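AlkD2 (Streptococcus mutans, PDB 6M9M) is of unknown function but binds inosine-5'-monophosphate and belongs to the HEAT-like repeat DNA glycosylases, a family that includes enzymes acting on alkylated DNA. Local coordinates at residues K11-I16 with Y52-Y57; Y57-F62 with Q88-K93; G103-L108 with R136-E141; L130-N135 with L169-K174. All coordinates share one frame; numbering follows the deposited sequence.

Contact 1 of 4, residues K11-I16 with Y52-Y57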
# COMPACT_ATOMS: atom_id res chain seq x y z
N LYS A 11 23.69 10.78 2.03
CA LYS A 11 24.82 10.57 1.14
C LYS A 11 24.72 9.23 0.43
O LYS A 11 24.97 9.13 -0.78
CB LYS A 11 26.12 10.66 1.93
CG LYS A 11 27.36 10.69 1.06
CD LYS A 11 28.62 10.86 1.89
CE LYS A 11 29.23 9.53 2.29
NZ LYS A 11 29.95 8.88 1.16
N ASP A 12 24.34 8.18 1.16
CA ASP A 12 24.30 6.85 0.58
C ASP A 12 23.21 6.72 -0.48
O ASP A 12 23.39 5.99 -1.47
CB ASP A 12 24.06 5.82 1.69
CG ASP A 12 25.22 5.69 2.67
OD1 ASP A 12 26.34 6.18 2.39
OD2 ASP A 12 25.01 5.05 3.74
N PHE A 13 22.05 7.38 -0.30
CA PHE A 13 20.88 7.08 -1.11
C PHE A 13 20.50 8.14 -2.14
O PHE A 13 19.66 7.85 -3.01
CB PHE A 13 19.64 6.90 -0.21
CG PHE A 13 19.69 5.71 0.72
CD1 PHE A 13 20.50 4.62 0.48
CD2 PHE A 13 18.87 5.69 1.84
CE1 PHE A 13 20.51 3.54 1.34
CE2 PHE A 13 18.88 4.60 2.71
CZ PHE A 13 19.70 3.53 2.46
N SER A 14 21.02 9.36 -2.07
CA SER A 14 20.42 10.44 -2.84
C SER A 14 20.63 10.32 -4.35
O SER A 14 19.94 11.01 -5.11
CB SER A 14 20.93 11.80 -2.37
OG SER A 14 22.27 12.00 -2.74
N LEU A 15 21.57 9.49 -4.80
CA LEU A 15 21.83 9.33 -6.23
C LEU A 15 21.16 8.10 -6.83
O LEU A 15 21.27 7.89 -8.05
CB LEU A 15 23.35 9.29 -6.49
CG LEU A 15 24.16 10.51 -6.07
CD1 LEU A 15 25.65 10.32 -6.36
CD2 LEU A 15 23.65 11.78 -6.75
N ILE A 16 20.46 7.30 -6.03
CA ILE A 16 19.76 6.13 -6.56
C ILE A 16 18.56 6.60 -7.35
O ILE A 16 17.70 7.32 -6.83
CB ILE A 16 19.33 5.20 -5.42
CG1 ILE A 16 20.54 4.71 -4.61
CG2 ILE A 16 18.58 4.01 -5.97
CD1 ILE A 16 20.18 4.05 -3.32
N TYR A 52 14.25 12.19 -1.03
CA TYR A 52 13.08 11.30 -1.03
C TYR A 52 13.47 9.85 -0.77
O TYR A 52 12.69 9.09 -0.19
CB TYR A 52 12.26 11.46 -2.31
CG TYR A 52 12.79 10.74 -3.54
CD1 TYR A 52 12.60 9.38 -3.71
CD2 TYR A 52 13.49 11.43 -4.53
CE1 TYR A 52 13.09 8.73 -4.83
CE2 TYR A 52 13.97 10.79 -5.64
CZ TYR A 52 13.77 9.44 -5.80
OH TYR A 52 14.25 8.80 -6.92
N GLN A 53 14.69 9.45 -1.16
CA GLN A 53 15.13 8.09 -0.89
C GLN A 53 15.27 7.81 0.60
O GLN A 53 15.04 6.68 1.05
CB GLN A 53 16.45 7.81 -1.62
CG GLN A 53 16.39 7.92 -3.15
CD GLN A 53 16.77 9.30 -3.67
OE1 GLN A 53 16.60 10.30 -2.98
NE2 GLN A 53 17.26 9.35 -4.91
N VAL A 54 15.64 8.82 1.39
CA VAL A 54 15.68 8.67 2.85
C VAL A 54 14.27 8.61 3.42
O VAL A 54 14.01 7.85 4.36
CB VAL A 54 16.54 9.78 3.48
CG1 VAL A 54 16.50 9.72 4.99
CG2 VAL A 54 17.98 9.65 3.00
N ARG A 55 13.32 9.34 2.82
CA ARG A 55 11.93 9.17 3.23
C ARG A 55 11.42 7.78 2.90
O ARG A 55 10.64 7.21 3.66
CB ARG A 55 11.05 10.25 2.60
CG ARG A 55 11.45 11.66 2.97
CD ARG A 55 10.31 12.63 2.87
NE ARG A 55 9.68 12.70 1.55
CZ ARG A 55 10.16 13.41 0.53
NH1 ARG A 55 11.29 14.09 0.65
NH2 ARG A 55 9.50 13.44 -0.62
N MET A 56 11.86 7.19 1.77
CA MET A 56 11.51 5.80 1.48
C MET A 56 11.99 4.87 2.59
O MET A 56 11.22 4.04 3.09
CB MET A 56 12.12 5.38 0.14
CG MET A 56 11.48 6.01 -1.09
SD MET A 56 12.40 5.73 -2.62
CE MET A 56 12.51 3.95 -2.64
N TYR A 57 13.25 5.00 2.98
CA TYR A 57 13.80 4.26 4.12
C TYR A 57 12.93 4.43 5.36
O TYR A 57 12.60 3.46 6.04
CB TYR A 57 15.24 4.75 4.35
CG TYR A 57 15.84 4.43 5.69
CD1 TYR A 57 15.67 5.29 6.75
CD2 TYR A 57 16.56 3.26 5.90
CE1 TYR A 57 16.21 5.02 7.99
CE2 TYR A 57 17.11 2.98 7.14
CZ TYR A 57 16.92 3.86 8.19
OH TYR A 57 17.44 3.63 9.43
O HOH W 1 15.09 6.22 -6.65
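In the N-terminal part of this HEAT-like repeat solenoid, the turn that follows helix 2-13 meets the first residues of helix 52-65, and Gln53 reaches across to Phe13 and Ile16. CB of Phe13 lies 3.6 Å from CB of Gln53. CG of Gln53 passes 3.3 Å from O of Phe13. That carbonyl opens a type I turn closed by Ile16, whose own carbonyl is the goal of the glutamine. The bend at chi2 (93°) brings CD of Gln53 toward the turn, and NE2 donates to O of Ile16 at 2.8 Å, with an N-H...O angle of 162° and the acceptor almost in the amide plane. A water also donates to this oxygen at 2.8 Å and continues to OH of Tyr52, whose ring carries CD of Gln53 over the centre of one face. On the apolar side, CE2 of Phe13 comes 4.0 Å from CB of Tyr57, and CD2 lies near CG2 of Val54. Tyr52 also touches Arg86, which binds inosinic acid. Two donors, the Gln53 amide and a water, grip the Ile16 carbonyl, which would steady the chain just before His18 and Gly19 of the same pocket.

Contact 2 of 4, residues Y57-F62 with Q88-K93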
# COMPACT_ATOMS: atom_id res chain seq x y z
N TYR A 57 13.25 5.00 2.98
CA TYR A 57 13.80 4.26 4.12
C TYR A 57 12.93 4.43 5.36
O TYR A 57 12.60 3.46 6.04
CB TYR A 57 15.24 4.75 4.35
CG TYR A 57 15.84 4.43 5.69
CD1 TYR A 57 15.67 5.29 6.75
CD2 TYR A 57 16.56 3.26 5.90
CE1 TYR A 57 16.21 5.02 7.99
CE2 TYR A 57 17.11 2.98 7.14
CZ TYR A 57 16.92 3.86 8.19
OH TYR A 57 17.44 3.63 9.43
N ALA A 58 12.54 5.67 5.65
CA ALA A 58 11.74 5.95 6.84
C ALA A 58 10.39 5.26 6.78
O ALA A 58 9.88 4.78 7.81
CB ALA A 58 11.53 7.46 6.98
N VAL A 59 9.77 5.23 5.60
CA VAL A 59 8.46 4.59 5.46
C VAL A 59 8.57 3.08 5.59
O VAL A 59 7.67 2.44 6.16
CB VAL A 59 7.75 5.06 4.18
CG1 VAL A 59 6.42 4.37 4.01
CG2 VAL A 59 7.56 6.59 4.22
N PHE A 60 9.66 2.47 5.10
CA PHE A 60 9.87 1.06 5.41
C PHE A 60 9.95 0.86 6.93
O PHE A 60 9.38 -0.10 7.47
CB PHE A 60 11.13 0.50 4.72
CG PHE A 60 10.95 0.19 3.25
CD1 PHE A 60 10.04 -0.78 2.85
CD2 PHE A 60 11.70 0.84 2.28
CE1 PHE A 60 9.88 -1.08 1.49
CE2 PHE A 60 11.54 0.53 0.94
CZ PHE A 60 10.63 -0.43 0.54
N LEU A 61 10.68 1.73 7.64
CA LEU A 61 10.72 1.63 9.10
C LEU A 61 9.33 1.74 9.71
O LEU A 61 8.97 0.97 10.61
CB LEU A 61 11.64 2.69 9.70
CG LEU A 61 13.15 2.52 9.55
CD1 LEU A 61 13.83 3.71 10.25
CD2 LEU A 61 13.62 1.21 10.14
N PHE A 62 8.53 2.71 9.25
CA PHE A 62 7.17 2.83 9.77
C PHE A 62 6.42 1.51 9.61
O PHE A 62 5.72 1.06 10.52
CB PHE A 62 6.39 3.95 9.06
CG PHE A 62 6.85 5.36 9.36
CD1 PHE A 62 7.34 5.75 10.61
CD2 PHE A 62 6.74 6.34 8.37
CE1 PHE A 62 7.71 7.09 10.85
CE2 PHE A 62 7.13 7.64 8.60
CZ PHE A 62 7.62 8.02 9.84
N GLN A 88 5.22 7.09 -2.28
CA GLN A 88 3.87 6.50 -2.27
C GLN A 88 3.92 4.99 -2.52
O GLN A 88 3.16 4.24 -1.90
CB GLN A 88 2.96 7.18 -3.28
CG GLN A 88 2.64 8.62 -2.94
CD GLN A 88 1.70 8.78 -1.77
OE1 GLN A 88 1.02 7.85 -1.36
NE2 GLN A 88 1.64 10.00 -1.23
N GLU A 89 4.79 4.53 -3.41
CA GLU A 89 4.91 3.09 -3.61
C GLU A 89 5.39 2.40 -2.34
O GLU A 89 4.91 1.31 -2.01
CB GLU A 89 5.85 2.77 -4.77
CG GLU A 89 5.35 3.21 -6.13
CD GLU A 89 4.04 2.53 -6.58
OE1 GLU A 89 3.64 1.48 -6.02
OE2 GLU A 89 3.39 3.06 -7.49
N VAL A 90 6.31 3.02 -1.61
CA VAL A 90 6.76 2.42 -0.35
C VAL A 90 5.64 2.42 0.68
O VAL A 90 5.52 1.48 1.46
CB VAL A 90 8.05 3.09 0.16
CG1 VAL A 90 8.48 2.47 1.49
CG2 VAL A 90 9.15 2.90 -0.87
N LEU A 91 4.80 3.47 0.70
CA LEU A 91 3.65 3.47 1.62
C LEU A 91 2.77 2.24 1.42
O LEU A 91 2.31 1.63 2.39
CB LEU A 91 2.83 4.76 1.48
CG LEU A 91 1.57 4.86 2.34
CD1 LEU A 91 1.89 4.77 3.83
CD2 LEU A 91 0.81 6.13 2.02
N ALA A 92 2.50 1.87 0.16
CA ALA A 92 1.71 0.67 -0.11
C ALA A 92 2.39 -0.57 0.48
O ALA A 92 1.71 -1.44 1.05
CB ALA A 92 1.51 0.53 -1.62
N LYS A 93 3.71 -0.68 0.32
CA LYS A 93 4.45 -1.81 0.86
C LYS A 93 4.42 -1.81 2.38
O LYS A 93 4.31 -2.88 3.01
CB LYS A 93 5.89 -1.78 0.38
CG LYS A 93 6.03 -1.96 -1.12
CD LYS A 93 7.44 -1.80 -1.64
CE LYS A 93 7.46 -1.70 -3.15
NZ LYS A 93 7.01 -2.96 -3.79
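With CG1 anti to the backbone N in both Val59 (chi1 178°) and Val90, the two valines extend the same branch into the space between their helices, where the CG1 atoms meet 3.8 Å apart. Phe60 has CG anti to the carbonyl carbon, beside its own N, and its ring turns in toward Val90 although its CB leaves the backbone to one side of the facing helix. The result is a clear CH-pi contact: CG1 of Val90 stands 3.5 Å from the centroid of the Phe60 ring and only 4° off the normal, so that all six ring carbons are almost equally distant from it. The second methyl, CG2, settles nearer one side of the ring, 3.8 Å from CE2 of Phe60. Val90 and Phe60 cross at about a right angle, a methyl pointing into a face.

The backbones belong to helices 52-65 and 85-102; the axes of segments 57-62 and 88-93 come within 8.7 Å, with a signed crossing angle of -15°. Such near-parallel helix packing is consistent with the alpha solenoid of a HEAT-like repeat protein. Val59 also brings CG1 to 3.8 Å from CA of Leu91, a methyl set directly against the neighbouring backbone.

Beyond the valines, Lys93 lies beside Phe60, the two pointing the same way. Its CD sits 4.0 Å from CE1 of Phe60, and its charged end leads off to a cation-pi contact with Phe20. Helix 21-32 places Glu24 and Ala27 against Phe60, while Val79 of helix 69-79 packs on Val59.

Contact 3 of 4, residues G103-L108 with R136-E141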
# COMPACT_ATOMS: atom_id res chain seq x y z
N GLY A 103 -1.67 -10.00 10.78
CA GLY A 103 -2.47 -11.06 10.18
C GLY A 103 -3.58 -10.45 9.34
O GLY A 103 -4.28 -9.55 9.80
N TYR A 104 -3.76 -10.92 8.11
CA TYR A 104 -4.70 -10.27 7.21
C TYR A 104 -6.13 -10.28 7.74
O TYR A 104 -6.83 -9.27 7.65
CB TYR A 104 -4.58 -10.83 5.79
CG TYR A 104 -3.27 -10.42 5.14
CD1 TYR A 104 -3.16 -9.22 4.45
CD2 TYR A 104 -2.15 -11.21 5.25
CE1 TYR A 104 -1.97 -8.83 3.90
CE2 TYR A 104 -0.94 -10.82 4.69
CZ TYR A 104 -0.86 -9.63 4.03
OH TYR A 104 0.36 -9.25 3.49
N LYS A 105 -6.59 -11.40 8.29
CA LYS A 105 -7.93 -11.43 8.87
C LYS A 105 -8.06 -10.44 10.01
O LYS A 105 -9.04 -9.69 10.08
CB LYS A 105 -8.30 -12.84 9.31
CG LYS A 105 -9.76 -12.97 9.81
CD LYS A 105 -10.07 -14.42 10.14
CE LYS A 105 -11.49 -14.61 10.65
NZ LYS A 105 -11.73 -13.95 11.96
N LYS A 106 -7.07 -10.39 10.91
CA LYS A 106 -7.12 -9.45 12.02
C LYS A 106 -7.02 -8.01 11.56
O LYS A 106 -7.50 -7.11 12.27
CB LYS A 106 -6.04 -9.78 13.05
CG LYS A 106 -6.34 -11.03 13.87
CD LYS A 106 -5.23 -11.34 14.86
CE LYS A 106 -5.59 -12.52 15.75
NZ LYS A 106 -4.65 -12.72 16.87
N ALA A 107 -6.45 -7.77 10.39
CA ALA A 107 -6.27 -6.43 9.84
C ALA A 107 -7.50 -5.89 9.12
O ALA A 107 -7.49 -4.72 8.74
CB ALA A 107 -5.10 -6.44 8.85
N LEU A 108 -8.56 -6.68 8.94
CA LEU A 108 -9.68 -6.25 8.11
C LEU A 108 -10.25 -4.89 8.52
O LEU A 108 -10.54 -4.08 7.62
CB LEU A 108 -10.79 -7.30 8.09
CG LEU A 108 -10.45 -8.61 7.38
CD1 LEU A 108 -11.60 -9.59 7.60
CD2 LEU A 108 -10.21 -8.41 5.90
N ARG A 136 -2.57 -13.50 -0.60
CA ARG A 136 -2.32 -13.33 0.83
C ARG A 136 -3.23 -14.23 1.64
O ARG A 136 -4.32 -14.59 1.20
CB ARG A 136 -2.54 -11.89 1.22
CG ARG A 136 -1.33 -11.08 0.73
CD ARG A 136 -1.66 -9.77 0.32
NE ARG A 136 -0.45 -9.00 0.04
CZ ARG A 136 0.29 -9.10 -1.05
NH1 ARG A 136 -0.03 -9.98 -2.00
NH2 ARG A 136 1.33 -8.29 -1.22
N PRO A 137 -2.76 -14.61 2.83
CA PRO A 137 -3.62 -15.34 3.76
C PRO A 137 -4.96 -14.64 3.96
O PRO A 137 -5.09 -13.42 3.83
CB PRO A 137 -2.80 -15.39 5.05
CG PRO A 137 -1.36 -15.26 4.59
CD PRO A 137 -1.41 -14.36 3.38
N TYR A 138 -5.96 -15.45 4.29
CA TYR A 138 -7.35 -15.06 4.47
C TYR A 138 -8.03 -14.80 3.12
O TYR A 138 -9.02 -15.46 2.79
CB TYR A 138 -7.54 -13.87 5.41
CG TYR A 138 -9.02 -13.59 5.58
CD1 TYR A 138 -9.82 -14.44 6.33
CD2 TYR A 138 -9.63 -12.50 4.95
CE1 TYR A 138 -11.16 -14.22 6.47
CE2 TYR A 138 -10.97 -12.27 5.08
CZ TYR A 138 -11.74 -13.14 5.85
OH TYR A 138 -13.09 -12.93 6.00
N PHE A 139 -7.50 -13.86 2.34
CA PHE A 139 -8.09 -13.61 1.02
C PHE A 139 -7.94 -14.80 0.08
O PHE A 139 -8.82 -15.03 -0.77
CB PHE A 139 -7.49 -12.34 0.43
CG PHE A 139 -7.81 -11.11 1.23
CD1 PHE A 139 -9.12 -10.71 1.41
CD2 PHE A 139 -6.81 -10.39 1.86
CE1 PHE A 139 -9.43 -9.60 2.18
CE2 PHE A 139 -7.11 -9.28 2.63
CZ PHE A 139 -8.41 -8.89 2.78
N LYS A 140 -6.86 -15.57 0.22
CA LYS A 140 -6.68 -16.74 -0.64
C LYS A 140 -7.80 -17.74 -0.42
O LYS A 140 -8.29 -18.36 -1.37
CB LYS A 140 -5.32 -17.37 -0.36
CG LYS A 140 -5.09 -18.68 -1.08
CD LYS A 140 -3.62 -19.10 -1.08
CE LYS A 140 -3.01 -19.20 0.31
NZ LYS A 140 -2.33 -17.94 0.76
N GLU A 141 -8.21 -17.91 0.83
CA GLU A 141 -9.27 -18.85 1.16
C GLU A 141 -10.66 -18.25 1.03
O GLU A 141 -11.65 -19.00 0.97
CB GLU A 141 -9.09 -19.38 2.59
CG GLU A 141 -7.81 -20.17 2.81
CD GLU A 141 -6.59 -19.29 2.98
OE1 GLU A 141 -6.70 -18.16 3.50
OE2 GLU A 141 -5.50 -19.74 2.56
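Tyr104 receives Arg136 over one face of its ring, and this pairing forms the tight inner part of a contact between two interhelical loops. CB of Arg136 stands 3.9 Å from the ring centroid and 7° off the normal, a CH-pi contact. CG lies 3.6 Å from CZ of Tyr104, and the bend at chi2 then places CD of Arg136 3.7 Å from CE1 of Tyr104. Ring and guanidinium planes are turned 78° apart, so the two groups do not stack. Instead both polar ends go to Asp96, which is hydrogen-bonded to OH of Tyr104 and forms a salt bridge with NH2 of Arg136. Beside them CB of Tyr104 presses on O of Pro137 at 3.3 Å.

The outer part is more exposed. In one of its two conformers Lys105 lays its aliphatic chain obliquely against the Tyr138 ring, CG 4.2 Å from the centroid and 29° off the normal. Leu108 divides its methyls: CD1 lies 3.7 Å from CE2 of Tyr138, and CD2 is 3.6 Å from CZ of the buried Phe139. The contact lies between helix 85-102, whose Cys99 touches Tyr104, and helix 143-151, whose Glu145 and Ala146 touch Tyr138 and Phe139.

Contact 4 of 4, residues L130-N135 with L169-K174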
# COMPACT_ATOMS: atom_id res chain seq x y z
N LEU A 130 -1.81 -4.53 -1.24
CA LEU A 130 -2.21 -5.92 -1.04
C LEU A 130 -2.20 -6.74 -2.33
O LEU A 130 -2.42 -7.96 -2.27
CB LEU A 130 -3.58 -5.99 -0.35
CG LEU A 130 -3.54 -5.94 1.18
CD1 LEU A 130 -2.99 -4.62 1.69
CD2 LEU A 130 -4.94 -6.23 1.73
N ARG A 131 -1.94 -6.14 -3.49
CA ARG A 131 -1.88 -6.93 -4.72
C ARG A 131 -0.71 -7.91 -4.65
O ARG A 131 0.38 -7.56 -4.18
CB ARG A 131 -1.69 -6.00 -5.92
CG ARG A 131 -2.89 -5.09 -6.22
CD ARG A 131 -2.59 -4.16 -7.39
NE ARG A 131 -2.41 -4.93 -8.60
CZ ARG A 131 -1.91 -4.46 -9.73
NH1 ARG A 131 -1.56 -3.18 -9.80
NH2 ARG A 131 -1.78 -5.26 -10.78
N ILE A 132 -0.92 -9.15 -5.10
CA ILE A 132 -2.18 -9.75 -5.53
C ILE A 132 -2.97 -10.17 -4.29
O ILE A 132 -2.47 -10.94 -3.47
CB ILE A 132 -1.88 -10.96 -6.45
CG1 ILE A 132 -1.15 -10.47 -7.70
CG2 ILE A 132 -3.16 -11.70 -6.75
CD1 ILE A 132 -0.58 -11.58 -8.59
N TRP A 133 -4.19 -9.66 -4.13
CA TRP A 133 -4.87 -9.80 -2.84
C TRP A 133 -5.08 -11.28 -2.50
O TRP A 133 -4.90 -11.68 -1.35
CB TRP A 133 -6.22 -9.11 -2.84
CG TRP A 133 -6.25 -7.62 -2.67
CD1 TRP A 133 -5.61 -6.66 -3.42
CD2 TRP A 133 -7.03 -6.91 -1.70
NE1 TRP A 133 -5.96 -5.40 -2.97
CE2 TRP A 133 -6.81 -5.53 -1.91
CE3 TRP A 133 -7.89 -7.30 -0.67
CZ2 TRP A 133 -7.43 -4.56 -1.14
CZ3 TRP A 133 -8.50 -6.33 0.10
CH2 TRP A 133 -8.26 -4.97 -0.15
N THR A 134 -5.46 -12.09 -3.48
CA THR A 134 -5.78 -13.49 -3.25
C THR A 134 -4.55 -14.39 -3.15
O THR A 134 -4.71 -15.59 -2.99
CB THR A 134 -6.76 -13.97 -4.31
OG1 THR A 134 -6.31 -13.56 -5.61
CG2 THR A 134 -8.14 -13.39 -4.06
N ASN A 135 -3.35 -13.83 -3.20
CA ASN A 135 -2.14 -14.53 -2.76
C ASN A 135 -1.86 -14.35 -1.27
O ASN A 135 -0.97 -15.01 -0.74
CB ASN A 135 -0.92 -14.06 -3.55
CG ASN A 135 -0.89 -14.61 -4.96
OD1 ASN A 135 -1.65 -15.50 -5.30
ND2 ASN A 135 -0.00 -14.08 -5.76
N LEU A 169 -8.48 -6.22 -9.50
CA LEU A 169 -9.47 -7.20 -9.94
C LEU A 169 -8.94 -8.03 -11.10
O LEU A 169 -9.22 -9.23 -11.18
CB LEU A 169 -10.77 -6.49 -10.32
CG LEU A 169 -11.56 -5.83 -9.19
CD1 LEU A 169 -12.66 -4.95 -9.75
CD2 LEU A 169 -12.15 -6.86 -8.24
N ARG A 170 -8.19 -7.41 -12.01
CA ARG A 170 -7.55 -8.14 -13.11
C ARG A 170 -6.64 -9.23 -12.58
O ARG A 170 -6.67 -10.36 -13.09
CB ARG A 170 -6.78 -7.14 -13.97
CG ARG A 170 -6.27 -7.65 -15.30
CD ARG A 170 -5.40 -6.58 -15.93
NE ARG A 170 -4.85 -6.83 -17.26
CZ ARG A 170 -5.32 -6.30 -18.39
NH1 ARG A 170 -4.69 -6.54 -19.53
NH2 ARG A 170 -6.42 -5.56 -18.39
N ASP A 171 -5.84 -8.93 -11.54
CA ASP A 171 -5.00 -9.95 -10.93
C ASP A 171 -5.85 -11.16 -10.52
O ASP A 171 -5.51 -12.32 -10.80
CB ASP A 171 -4.38 -9.47 -9.61
CG ASP A 171 -3.42 -8.29 -9.72
OD1 ASP A 171 -2.73 -8.08 -10.74
OD2 ASP A 171 -3.29 -7.60 -8.66
N ILE A 172 -6.93 -10.89 -9.78
CA ILE A 172 -7.76 -11.95 -9.20
C ILE A 172 -8.42 -12.76 -10.29
O ILE A 172 -8.60 -13.98 -10.14
CB ILE A 172 -8.76 -11.32 -8.21
CG1 ILE A 172 -8.02 -10.67 -7.04
CG2 ILE A 172 -9.74 -12.37 -7.68
CD1 ILE A 172 -8.90 -9.80 -6.17
N SER A 173 -8.80 -12.12 -11.40
CA SER A 173 -9.52 -12.80 -12.46
C SER A 173 -8.72 -13.93 -13.08
O SER A 173 -9.31 -14.85 -13.66
CB SER A 173 -9.88 -11.81 -13.57
OG SER A 173 -8.75 -11.49 -14.37
N LYS A 174 -7.38 -13.90 -12.97
CA LYS A 174 -6.55 -14.92 -13.60
C LYS A 174 -6.61 -16.23 -12.85
O LYS A 174 -6.43 -17.29 -13.44
CB LYS A 174 -5.11 -14.42 -13.71
CG LYS A 174 -5.01 -13.23 -14.66
CD LYS A 174 -3.74 -12.45 -14.42
CE LYS A 174 -3.69 -11.21 -15.27
NZ LYS A 174 -2.50 -10.37 -15.04
O HOH W 2 -5.02 -8.11 -6.54
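A cis peptide bond precedes Ile132, and from there the loop enters a short 3-10 segment, 133-135, bringing CA of Ile132 to 6.1 Å from CA of Asp171. Within this HEAT-like repeat solenoid the loop after helix 120-129 is thereby laid on the side of helix 159-175. Arg131 and Asp171 form a bidentate, side-on salt bridge across the join. The arginine chain bends at chi3 (65°), which turns NE toward the acid; NE donates to OD2 of Asp171 at 2.8 Å, and NH2 donates to OD1 at 3.0 Å. Both bonds are nearly straight at 175°, both reach the syn side of the carboxylate, and the two planes are 23° apart. Glu128 holds NH1 of the same guanidinium, so the arginine is shared between two acids.

Ile132 sets CG2 3.8 Å from CB of Asp171, putting apolar carbon beside the ion pair. Farther along, Thr134 crosses Ile172 at about a right angle, and OG1 of Thr134 lies 3.6 Å from CG1 of Ile172. Ile150 of helix 143-151 packs on both Trp133 and Ile172. A water accepts from N of Trp133 and donates to OD2 of Asp171 at 2.8 Å, giving that oxygen a second donor besides NE.

How the contacts relate
From the N terminus, contact 1 closes a loop of 35 residues by joining the end of helix 2-13 to the start of helix 52-65. Contact 2 begins where it stops, sharing Tyr57, and closes 25 residues as helix 52-65 pairs with helix 85-102. O of Met56 touches CG1 of Val90, so the two form one continuous block. Contacts 3 and 4 follow, about 21 Å from contact 2 between centres, closing 27 and 33 residues. They cross, their segments alternating along the chain: 136-141 reaches back to 103-108, and the adjoining 130-135 forward to helix 159-175. Contacts 3 and 4 both lie on the opposite side of the chain's centre from contact 1.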